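Local structure of protein SSD1 (Saccharomyces cerevisiae S288C, 7AM1) at residues 410-421 / 665-674; 531-539 / 842-850. The protein binds mRNA, including its 5' and 3' untranslated regions, to repress translation, as a non-enzymatic member of the RNase II family implicated in cell-cycle control. All coordinates share one frame; numbering follows the deposited sequence.

Contact 1 (410-421 / 665-674); sequences DRRARKRSSAVF and RRYADHVVHR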
loop_
_atom_site.group_PDB
_atom_site.type_symbol
_atom_site.label_atom_id
_atom_site.label_comp_id
_atom_site.label_asym_id
_atom_site.label_seq_id
_atom_site.Cartn_x
_atom_site.Cartn_y
_atom_site.Cartn_z
ATOM N N ASP A 410 18.152 -20.859 -3.835
ATOM C CA ASP A 410 18.247 -19.507 -4.375
ATOM C C ASP A 410 17.173 -19.267 -5.428
ATOM O O ASP A 410 16.460 -18.255 -5.388
ATOM C CB ASP A 410 19.652 -19.292 -4.945
ATOM C CG ASP A 410 19.856 -17.901 -5.497
ATOM O OD1 ASP A 410 19.390 -16.933 -4.861
ATOM O OD2 ASP A 410 20.521 -17.773 -6.546
ATOM N N ARG A 411 17.033 -20.201 -6.373
ATOM C CA ARG A 411 16.043 -20.060 -7.435
ATOM C C ARG A 411 14.629 -20.010 -6.876
ATOM O O ARG A 411 13.798 -19.218 -7.336
ATOM C CB ARG A 411 16.179 -21.217 -8.425
ATOM C CG ARG A 411 17.481 -21.210 -9.203
ATOM C CD ARG A 411 17.629 -22.447 -10.086
ATOM N NE ARG A 411 17.874 -23.658 -9.309
ATOM N N ARG A 412 14.338 -20.850 -5.883
ATOM C CA ARG A 412 12.997 -20.894 -5.312
ATOM C C ARG A 412 12.719 -19.641 -4.490
ATOM O O ARG A 412 11.587 -19.146 -4.466
ATOM C CB ARG A 412 12.857 -22.164 -4.474
ATOM C CG ARG A 412 12.884 -23.413 -5.356
ATOM C CD ARG A 412 13.188 -24.689 -4.585
ATOM N NE ARG A 412 13.156 -25.860 -5.462
ATOM C CZ ARG A 412 12.057 -26.497 -5.855
ATOM N NH1 ARG A 412 10.858 -26.097 -5.454
ATOM N NH2 ARG A 412 12.167 -27.545 -6.659
ATOM N N ALA A 413 13.740 -19.114 -3.805
ATOM C CA ALA A 413 13.589 -17.847 -3.094
ATOM C C ALA A 413 13.460 -16.683 -4.068
ATOM O O ALA A 413 12.727 -15.723 -3.809
ATOM C CB ALA A 413 14.776 -17.625 -2.157
ATOM N N ARG A 414 14.193 -16.737 -5.180
ATOM C CA ARG A 414 14.052 -15.715 -6.211
ATOM C C ARG A 414 12.639 -15.723 -6.783
ATOM O O ARG A 414 12.071 -14.664 -7.077
ATOM C CB ARG A 414 15.088 -15.944 -7.310
ATOM C CG ARG A 414 15.108 -14.889 -8.406
ATOM C CD ARG A 414 15.991 -15.332 -9.565
ATOM N NE ARG A 414 17.404 -15.379 -9.197
ATOM C CZ ARG A 414 18.280 -14.400 -9.413
ATOM N NH1 ARG A 414 17.902 -13.274 -10.003
ATOM N NH2 ARG A 414 19.545 -14.552 -9.038
ATOM N N LYS A 415 12.052 -16.914 -6.946
ATOM C CA LYS A 415 10.690 -17.008 -7.462
ATOM C C LYS A 415 9.684 -16.406 -6.485
ATOM O O LYS A 415 8.797 -15.642 -6.885
ATOM C CB LYS A 415 10.336 -18.467 -7.758
ATOM C CG LYS A 415 8.990 -18.647 -8.453
ATOM N N ARG A 416 9.795 -16.753 -5.198
ATOM C CA ARG A 416 8.933 -16.144 -4.188
ATOM C C ARG A 416 9.146 -14.639 -4.146
ATOM O O ARG A 416 8.187 -13.858 -4.173
ATOM C CB ARG A 416 9.216 -16.759 -2.816
ATOM C CG ARG A 416 8.434 -18.019 -2.516
ATOM C CD ARG A 416 8.402 -18.338 -1.018
ATOM N NE ARG A 416 7.862 -19.678 -0.811
ATOM C CZ ARG A 416 7.240 -20.093 0.287
ATOM N NH1 ARG A 416 7.078 -19.283 1.326
ATOM N NH2 ARG A 416 6.789 -21.338 0.345
ATOM N N SER A 417 10.414 -14.222 -4.056
ATOM C CA SER A 417 10.864 -12.844 -4.212
ATOM C C SER A 417 10.592 -11.989 -2.980
ATOM O O SER A 417 11.488 -11.280 -2.514
ATOM C CB SER A 417 10.226 -12.205 -5.450
ATOM O OG SER A 417 10.805 -10.937 -5.729
ATOM N N SER A 418 9.376 -12.032 -2.449
ATOM C CA SER A 418 9.063 -11.261 -1.258
ATOM C C SER A 418 8.221 -12.084 -0.299
ATOM O O SER A 418 7.322 -12.823 -0.711
ATOM C CB SER A 418 8.326 -9.961 -1.608
ATOM O OG SER A 418 7.893 -9.302 -0.435
ATOM N N ALA A 419 8.512 -11.935 0.987
ATOM C CA ALA A 419 7.606 -12.436 2.000
ATOM C C ALA A 419 6.344 -11.584 2.009
ATOM O O ALA A 419 6.326 -10.449 1.520
ATOM C CB ALA A 419 8.274 -12.423 3.372
ATOM N N VAL A 420 5.274 -12.146 2.557
ATOM C CA VAL A 420 3.992 -11.462 2.648
ATOM C C VAL A 420 3.571 -11.435 4.108
ATOM O O VAL A 420 3.587 -12.472 4.781
ATOM C CB VAL A 420 2.914 -12.146 1.789
ATOM C CG1 VAL A 420 1.632 -11.332 1.819
ATOM C CG2 VAL A 420 3.407 -12.334 0.362
ATOM N N PHE A 421 3.198 -10.255 4.595
ATOM C CA PHE A 421 2.761 -10.081 5.974
ATOM C C PHE A 421 1.327 -9.571 5.981
ATOM O O PHE A 421 1.043 -8.476 5.482
ATOM C CB PHE A 421 3.696 -9.134 6.722
ATOM C CG PHE A 421 5.121 -9.595 6.726
ATOM C CD1 PHE A 421 5.582 -10.452 7.710
ATOM C CD2 PHE A 421 5.991 -9.201 5.725
ATOM C CE1 PHE A 421 6.889 -10.886 7.710
ATOM C CE2 PHE A 421 7.307 -9.633 5.723
ATOM C CZ PHE A 421 7.751 -10.481 6.712
ATOM N N ARG A 665 13.254 -11.334 4.221
ATOM C CA ARG A 665 11.932 -11.153 3.634
ATOM C C ARG A 665 11.932 -10.498 2.260
ATOM O O ARG A 665 10.871 -10.454 1.627
ATOM C CB ARG A 665 11.032 -10.326 4.570
ATOM C CG ARG A 665 11.642 -9.021 5.086
ATOM C CD ARG A 665 10.643 -8.276 5.962
ATOM N NE ARG A 665 11.100 -6.952 6.364
ATOM C CZ ARG A 665 10.936 -5.846 5.642
ATOM N NH1 ARG A 665 10.344 -5.894 4.452
ATOM N NH2 ARG A 665 11.383 -4.685 6.107
ATOM N N ARG A 666 13.072 -10.006 1.774
ATOM C CA ARG A 666 13.177 -9.385 0.460
ATOM C C ARG A 666 14.306 -10.040 -0.325
ATOM O O ARG A 666 15.448 -10.089 0.147
ATOM C CB ARG A 666 13.441 -7.882 0.578
ATOM C CG ARG A 666 12.440 -7.128 1.424
ATOM C CD ARG A 666 12.641 -5.618 1.274
ATOM N NE ARG A 666 13.980 -5.199 1.701
ATOM C CZ ARG A 666 14.238 -4.204 2.550
ATOM N NH1 ARG A 666 13.250 -3.493 3.081
ATOM N NH2 ARG A 666 15.495 -3.914 2.867
ATOM N N TYR A 667 13.996 -10.532 -1.526
ATOM C CA TYR A 667 15.042 -11.144 -2.334
ATOM C C TYR A 667 15.971 -10.110 -2.959
ATOM O O TYR A 667 17.136 -10.418 -3.223
ATOM C CB TYR A 667 14.455 -12.013 -3.447
ATOM C CG TYR A 667 15.532 -12.787 -4.165
ATOM C CD1 TYR A 667 15.994 -13.994 -3.659
ATOM C CD2 TYR A 667 16.123 -12.290 -5.319
ATOM C CE1 TYR A 667 16.997 -14.697 -4.295
ATOM C CE2 TYR A 667 17.127 -12.986 -5.962
ATOM C CZ TYR A 667 17.560 -14.187 -5.447
ATOM O OH TYR A 667 18.558 -14.879 -6.088
ATOM N N ALA A 668 15.486 -8.892 -3.219
ATOM C CA ALA A 668 16.365 -7.863 -3.764
ATOM C C ALA A 668 17.601 -7.691 -2.887
ATOM O O ALA A 668 18.714 -7.500 -3.392
ATOM C CB ALA A 668 15.614 -6.538 -3.891
ATOM N N ASP A 669 17.420 -7.775 -1.565
ATOM C CA ASP A 669 18.540 -7.650 -0.642
ATOM C C ASP A 669 19.586 -8.731 -0.875
ATOM O O ASP A 669 20.778 -8.499 -0.639
ATOM C CB ASP A 669 18.033 -7.700 0.802
ATOM C CG ASP A 669 17.146 -6.514 1.151
ATOM O OD1 ASP A 669 16.209 -6.236 0.374
ATOM O OD2 ASP A 669 17.369 -5.870 2.200
ATOM N N HIS A 670 19.169 -9.919 -1.324
ATOM C CA HIS A 670 20.137 -10.964 -1.641
ATOM C C HIS A 670 21.081 -10.502 -2.740
ATOM O O HIS A 670 22.301 -10.658 -2.632
ATOM C CB HIS A 670 19.428 -12.251 -2.063
ATOM C CG HIS A 670 18.726 -12.949 -0.943
ATOM N ND1 HIS A 670 18.764 -14.317 -0.781
ATOM C CD2 HIS A 670 17.969 -12.469 0.073
ATOM C CE1 HIS A 670 18.060 -14.650 0.286
ATOM N NE2 HIS A 670 17.568 -13.548 0.822
ATOM N N VAL A 671 20.527 -9.936 -3.814
ATOM C CA VAL A 671 21.358 -9.406 -4.890
ATOM C C VAL A 671 22.281 -8.321 -4.353
ATOM O O VAL A 671 23.483 -8.298 -4.643
ATOM C CB VAL A 671 20.475 -8.877 -6.036
ATOM C CG1 VAL A 671 21.339 -8.350 -7.166
ATOM C CG2 VAL A 671 19.528 -9.965 -6.540
ATOM N N VAL A 672 21.730 -7.403 -3.558
ATOM C CA VAL A 672 22.536 -6.328 -2.989
ATOM C C VAL A 672 23.633 -6.893 -2.094
ATOM O O VAL A 672 24.772 -6.411 -2.108
ATOM C CB VAL A 672 21.637 -5.337 -2.228
ATOM C CG1 VAL A 672 22.480 -4.329 -1.448
ATOM C CG2 VAL A 672 20.693 -4.630 -3.191
ATOM N N HIS A 673 23.314 -7.910 -1.292
ATOM C CA HIS A 673 24.332 -8.497 -0.427
ATOM C C HIS A 673 25.467 -9.108 -1.242
ATOM O O HIS A 673 26.647 -8.935 -0.910
ATOM C CB HIS A 673 23.706 -9.548 0.486
ATOM C CG HIS A 673 22.986 -8.971 1.664
ATOM N ND1 HIS A 673 22.874 -9.639 2.863
ATOM C CD2 HIS A 673 22.332 -7.796 1.823
ATOM C CE1 HIS A 673 22.189 -8.897 3.714
ATOM N NE2 HIS A 673 21.847 -7.775 3.108
ATOM N N ARG A 674 25.135 -9.828 -2.316
ATOM C CA ARG A 674 26.180 -10.407 -3.152
ATOM C C ARG A 674 26.986 -9.323 -3.853
ATOM O O ARG A 674 28.203 -9.467 -4.021
ATOM C CB ARG A 674 25.562 -11.375 -4.159
ATOM C CG ARG A 674 24.883 -12.565 -3.491
ATOM C CD ARG A 674 24.611 -13.708 -4.460
ATOM N NE ARG A 674 24.331 -14.955 -3.748
ATOM C CZ ARG A 674 23.116 -15.421 -3.468
ATOM N NH1 ARG A 674 22.030 -14.754 -3.841
ATOM N NH2 ARG A 674 22.987 -16.565 -2.811
HETATM O O HOH W 1 20.242 -15.909 -2.538
#
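Three groups converge on Asp410 OD1, a compact example of how one buried carboxylate can tie two helices. The hydroxyl OH of Tyr667 donates to it at 2.5 Å, reaching its syn side 30° out of the carboxylate plane, while the carboxylate oxygen lies at the ring's edge, near the ring plane. Water 1 gives OD1 a second bond and also joins His670 ND1 and Arg674 NH1. Arg674 NH1 adds a long salt bridge to Asp410 OD1 at 3.6 Å; the guanidinium has its stronger polar partner outside the two segments, at Ile403.

Tyr667, its CG trans to the backbone N (chi1 -172°), lies flat against helix 408-416. Arg414 CA sits over one face, 3.6 Å from the ring centroid, in a CH-pi contact, and His670 CB covers the opposite face. The Arg414 chain then runs across the ring, its guanidinium plane turned 58° from it.

Beyond the helix end, where Ser417 takes positive phi, the backbones make a single bridge: Tyr667 N donates to Ser417 O at 2.8 Å, and Ala419 N to Arg665 O at 2.9 Å. Arg665 CD packs 3.6 Å from Phe421 CE2, while its guanidinium pairs with Asp530. This RNB-domain junction thus joins the exit of helix 408-416 to the entry of helix 668-681; helix 689-725 packs against Ser417, Ser418 and Val420, and strand 573-576 against Val671.

Contact 2 (531-539 / 842-850); sequences EKVKVDLNI and DLHLTVPNL
Lys534 and His844 cross at about a right angle beside the Schellman motif that ends helix 834-842, where His844 takes positive phi. Here the RNB-domain loop between helices 523-529 and 544-568 meets the segment leaving helix 834-842, and helix 689-725 touches both, through Val535 and Leu845. Lys534 sets out with CG opposite the backbone N (chi1 -163°), then bends at chi2 and again at chi4, and these two bends bring its ammonium group back over its own backbone as well as across to the other segment. NZ therefore meets three carbonyl oxygens: Val535 O within its own loop at 3.0 Å, and, by weak bonds, His844 O at 3.1 Å and Leu843 O at 3.3 Å. Leu372 touches both Lys534 and His844 at this end.

Next to this polar end, Leu845 presses mainly its CD2 branch on the other loop. CD2 rests 3.3 Å from Val535 O, the oxygen that also accepts from Lys534 NZ, and comes near NZ itself; the methyl contact is packing only. Leu537 carries the apolar half of the contact: CD2 reaches Pro848 CD at 3.9 Å, the leucine lying at a slant to the proline ring, while CD1 faces Leu845 CD1 more loosely at 4.5 Å.

The touching parts of the two loops run 38° apart, in broadly the same direction, without any direct backbone-to-backbone hydrogen bond. Two waters bridge them instead, one from a side chain to a carbonyl, the other between two backbone N-H groups. Asp536, whose OD2 accepts from Lys532 NZ on its anti lone pair in a salt bridge, uses OD1 to accept from water 2, which also donates to His844 O. Farther along, water 3 accepts from Leu537 N at 2.9 Å and from Thr846 N at 3.1 Å.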
loop_
_atom_site.group_PDB
_atom_site.type_symbol
_atom_site.label_atom_id
_atom_site.label_comp_id
_atom_site.label_asym_id
_atom_site.label_seq_id
_atom_site.Cartn_x
_atom_site.Cartn_y
_atom_site.Cartn_z
ATOM N N GLU A 531 6.833 -2.670 3.165
ATOM C CA GLU A 531 5.649 -3.143 3.865
ATOM C C GLU A 531 5.961 -3.378 5.336
ATOM O O GLU A 531 7.105 -3.641 5.718
ATOM C CB GLU A 531 5.121 -4.442 3.250
ATOM C CG GLU A 531 4.846 -4.366 1.754
ATOM C CD GLU A 531 6.085 -4.588 0.912
ATOM O OE1 GLU A 531 6.456 -3.666 0.155
ATOM O OE2 GLU A 531 6.694 -5.680 1.011
ATOM N N LYS A 532 4.913 -3.331 6.154
ATOM C CA LYS A 532 5.046 -3.659 7.563
ATOM C C LYS A 532 5.314 -5.150 7.720
ATOM O O LYS A 532 4.846 -5.975 6.928
ATOM C CB LYS A 532 3.777 -3.299 8.336
ATOM C CG LYS A 532 3.515 -1.816 8.503
ATOM C CD LYS A 532 2.312 -1.597 9.418
ATOM C CE LYS A 532 2.097 -0.128 9.716
ATOM N NZ LYS A 532 0.854 0.083 10.504
ATOM N N VAL A 533 6.087 -5.487 8.750
ATOM C CA VAL A 533 6.324 -6.871 9.144
ATOM C C VAL A 533 5.280 -7.232 10.192
ATOM O O VAL A 533 4.507 -8.179 10.019
ATOM C CB VAL A 533 7.755 -7.067 9.677
ATOM C CG1 VAL A 533 7.931 -8.465 10.259
ATOM C CG2 VAL A 533 8.770 -6.809 8.571
ATOM N N LYS A 534 5.247 -6.476 11.289
ATOM C CA LYS A 534 4.136 -6.551 12.233
ATOM C C LYS A 534 3.030 -5.659 11.690
ATOM O O LYS A 534 3.197 -4.438 11.606
ATOM C CB LYS A 534 4.567 -6.113 13.629
ATOM C CG LYS A 534 3.598 -6.538 14.736
ATOM C CD LYS A 534 2.383 -5.638 14.856
ATOM C CE LYS A 534 1.305 -6.276 15.743
ATOM N NZ LYS A 534 0.445 -7.249 15.001
ATOM N N VAL A 535 1.913 -6.250 11.307
ATOM C CA VAL A 535 0.856 -5.500 10.641
ATOM C C VAL A 535 -0.150 -5.007 11.671
ATOM O O VAL A 535 -0.503 -5.720 12.618
ATOM C CB VAL A 535 0.171 -6.357 9.560
ATOM C CG1 VAL A 535 -0.698 -5.484 8.679
ATOM C CG2 VAL A 535 1.208 -7.090 8.713
ATOM N N ASP A 536 -0.624 -3.784 11.471
ATOM C CA ASP A 536 -1.656 -3.195 12.306
ATOM C C ASP A 536 -2.956 -3.090 11.523
ATOM O O ASP A 536 -2.954 -2.999 10.291
ATOM C CB ASP A 536 -1.253 -1.804 12.795
ATOM C CG ASP A 536 0.137 -1.775 13.379
ATOM O OD1 ASP A 536 0.376 -2.495 14.367
ATOM O OD2 ASP A 536 0.991 -1.045 12.840
ATOM N N LEU A 537 -4.070 -3.119 12.254
ATOM C CA LEU A 537 -5.369 -2.887 11.637
ATOM C C LEU A 537 -5.465 -1.481 11.060
ATOM O O LEU A 537 -6.257 -1.248 10.142
ATOM C CB LEU A 537 -6.471 -3.131 12.663
ATOM C CG LEU A 537 -7.797 -3.718 12.187
ATOM C CD1 LEU A 537 -7.601 -5.040 11.444
ATOM C CD2 LEU A 537 -8.723 -3.890 13.402
ATOM N N ASN A 538 -4.673 -0.545 11.567
ATOM C CA ASN A 538 -4.663 0.830 11.082
ATOM C C ASN A 538 -3.335 1.089 10.383
ATOM O O ASN A 538 -2.278 1.060 11.022
ATOM C CB ASN A 538 -4.877 1.811 12.233
ATOM C CG ASN A 538 -5.125 3.227 11.756
ATOM O OD1 ASN A 538 -4.821 3.573 10.615
ATOM N ND2 ASN A 538 -5.690 4.053 12.628
ATOM N N ILE A 539 -3.390 1.342 9.073
ATOM C CA ILE A 539 -2.174 1.590 8.310
ATOM C C ILE A 539 -1.455 2.845 8.784
ATOM O O ILE A 539 -0.278 3.044 8.464
ATOM C CB ILE A 539 -2.488 1.690 6.804
ATOM C CG1 ILE A 539 -3.560 2.748 6.535
ATOM C CG2 ILE A 539 -2.939 0.342 6.269
ATOM C CD1 ILE A 539 -3.696 3.109 5.063
ATOM N N ASP A 842 -5.023 -12.389 20.032
ATOM C CA ASP A 842 -4.092 -13.423 19.592
ATOM C C ASP A 842 -3.204 -12.916 18.461
ATOM O O ASP A 842 -2.002 -13.199 18.428
ATOM C CB ASP A 842 -4.862 -14.666 19.147
ATOM C CG ASP A 842 -5.602 -15.336 20.288
ATOM O OD1 ASP A 842 -5.159 -15.212 21.451
ATOM O OD2 ASP A 842 -6.634 -15.986 20.019
ATOM N N LEU A 843 -3.781 -12.169 17.522
ATOM C CA LEU A 843 -3.017 -11.563 16.439
ATOM C C LEU A 843 -2.271 -10.306 16.872
ATOM O O LEU A 843 -1.602 -9.684 16.039
ATOM C CB LEU A 843 -3.952 -11.231 15.274
ATOM C CG LEU A 843 -4.722 -12.423 14.698
ATOM C CD1 LEU A 843 -5.733 -11.973 13.654
ATOM C CD2 LEU A 843 -3.764 -13.439 14.103
ATOM N N HIS A 844 -2.372 -9.917 18.143
ATOM C CA HIS A 844 -1.713 -8.714 18.648
ATOM C C HIS A 844 -2.149 -7.482 17.857
ATOM O O HIS A 844 -1.334 -6.647 17.459
ATOM C CB HIS A 844 -0.191 -8.871 18.639
ATOM C CG HIS A 844 0.300 -9.985 19.512
ATOM N ND1 HIS A 844 0.415 -11.285 19.069
ATOM C CD2 HIS A 844 0.692 -9.994 20.808
ATOM C CE1 HIS A 844 0.862 -12.046 20.052
ATOM N NE2 HIS A 844 1.039 -11.287 21.118
ATOM N N LEU A 845 -3.453 -7.382 17.625
ATOM C CA LEU A 845 -4.063 -6.234 16.973
ATOM C C LEU A 845 -4.865 -5.436 17.994
ATOM O O LEU A 845 -5.199 -5.930 19.073
ATOM C CB LEU A 845 -4.964 -6.682 15.820
ATOM C CG LEU A 845 -4.296 -7.525 14.734
ATOM C CD1 LEU A 845 -5.351 -8.132 13.814
ATOM C CD2 LEU A 845 -3.317 -6.692 13.937
ATOM N N THR A 846 -5.187 -4.195 17.635
ATOM C CA THR A 846 -5.888 -3.273 18.522
ATOM C C THR A 846 -7.235 -2.895 17.922
ATOM O O THR A 846 -7.318 -2.543 16.741
ATOM C CB THR A 846 -5.047 -2.017 18.772
ATOM O OG1 THR A 846 -3.835 -2.385 19.438
ATOM C CG2 THR A 846 -5.803 -1.013 19.635
ATOM N N VAL A 847 -8.282 -2.962 18.740
ATOM C CA VAL A 847 -9.631 -2.612 18.278
ATOM C C VAL A 847 -9.668 -1.133 17.914
ATOM O O VAL A 847 -9.171 -0.293 18.689
ATOM C CB VAL A 847 -10.674 -2.926 19.368
ATOM C CG1 VAL A 847 -12.082 -2.625 18.857
ATOM C CG2 VAL A 847 -10.568 -4.376 19.835
ATOM N N PRO A 848 -10.255 -0.743 16.783
ATOM C CA PRO A 848 -10.352 0.688 16.473
ATOM C C PRO A 848 -11.176 1.430 17.517
ATOM O O PRO A 848 -12.131 0.897 18.085
ATOM C CB PRO A 848 -11.034 0.713 15.098
ATOM C CG PRO A 848 -10.803 -0.647 14.527
ATOM C CD PRO A 848 -10.807 -1.577 15.700
ATOM N N ASN A 849 -10.781 2.675 17.774
ATOM C CA ASN A 849 -11.498 3.559 18.682
ATOM C C ASN A 849 -12.413 4.484 17.894
ATOM O O ASN A 849 -12.037 4.986 16.831
ATOM C CB ASN A 849 -10.522 4.393 19.511
ATOM C CG ASN A 849 -9.710 3.555 20.461
ATOM O OD1 ASN A 849 -10.200 2.566 21.006
ATOM N ND2 ASN A 849 -8.453 3.933 20.656
ATOM N N LEU A 850 -13.614 4.702 18.409
ATOM C CA LEU A 850 -14.510 5.671 17.803
ATOM C C LEU A 850 -14.114 7.084 18.215
ATOM O O LEU A 850 -13.561 7.305 19.296
ATOM C CB LEU A 850 -15.956 5.399 18.210
ATOM C CG LEU A 850 -16.546 4.056 17.782
ATOM C CD1 LEU A 850 -17.974 3.922 18.268
ATOM C CD2 LEU A 850 -16.495 3.927 16.281
HETATM O O HOH W 2 -1.296 -4.381 15.927
HETATM O O HOH W 3 -3.846 -2.890 15.152
#

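Contacts 1 and 2 have centres about 25 Å apart, yet they meet directly where segments 410-421 and 665-674 reach the loop 531-539. Arg665 NE lies 3.2 Å from Val533 CG2, Phe421 CD1 is 3.4 Å from Val533 O, and Phe421 O is 3.5 Å from Val535 CG2. Helix 689-725 backs both: Gln710 NE2 bonds to the carbonyls of Phe421 and Lys532, and Lys703 pairs with Glu531 and packs on Arg666. Asp530, just before the loop, pairs with Arg665 and Arg666. Along the chain their segments alternate, so the two contacts cross in sequence. Together they run from RNB-domain helices through loop 531-539 to segment 842-850, late in the chain.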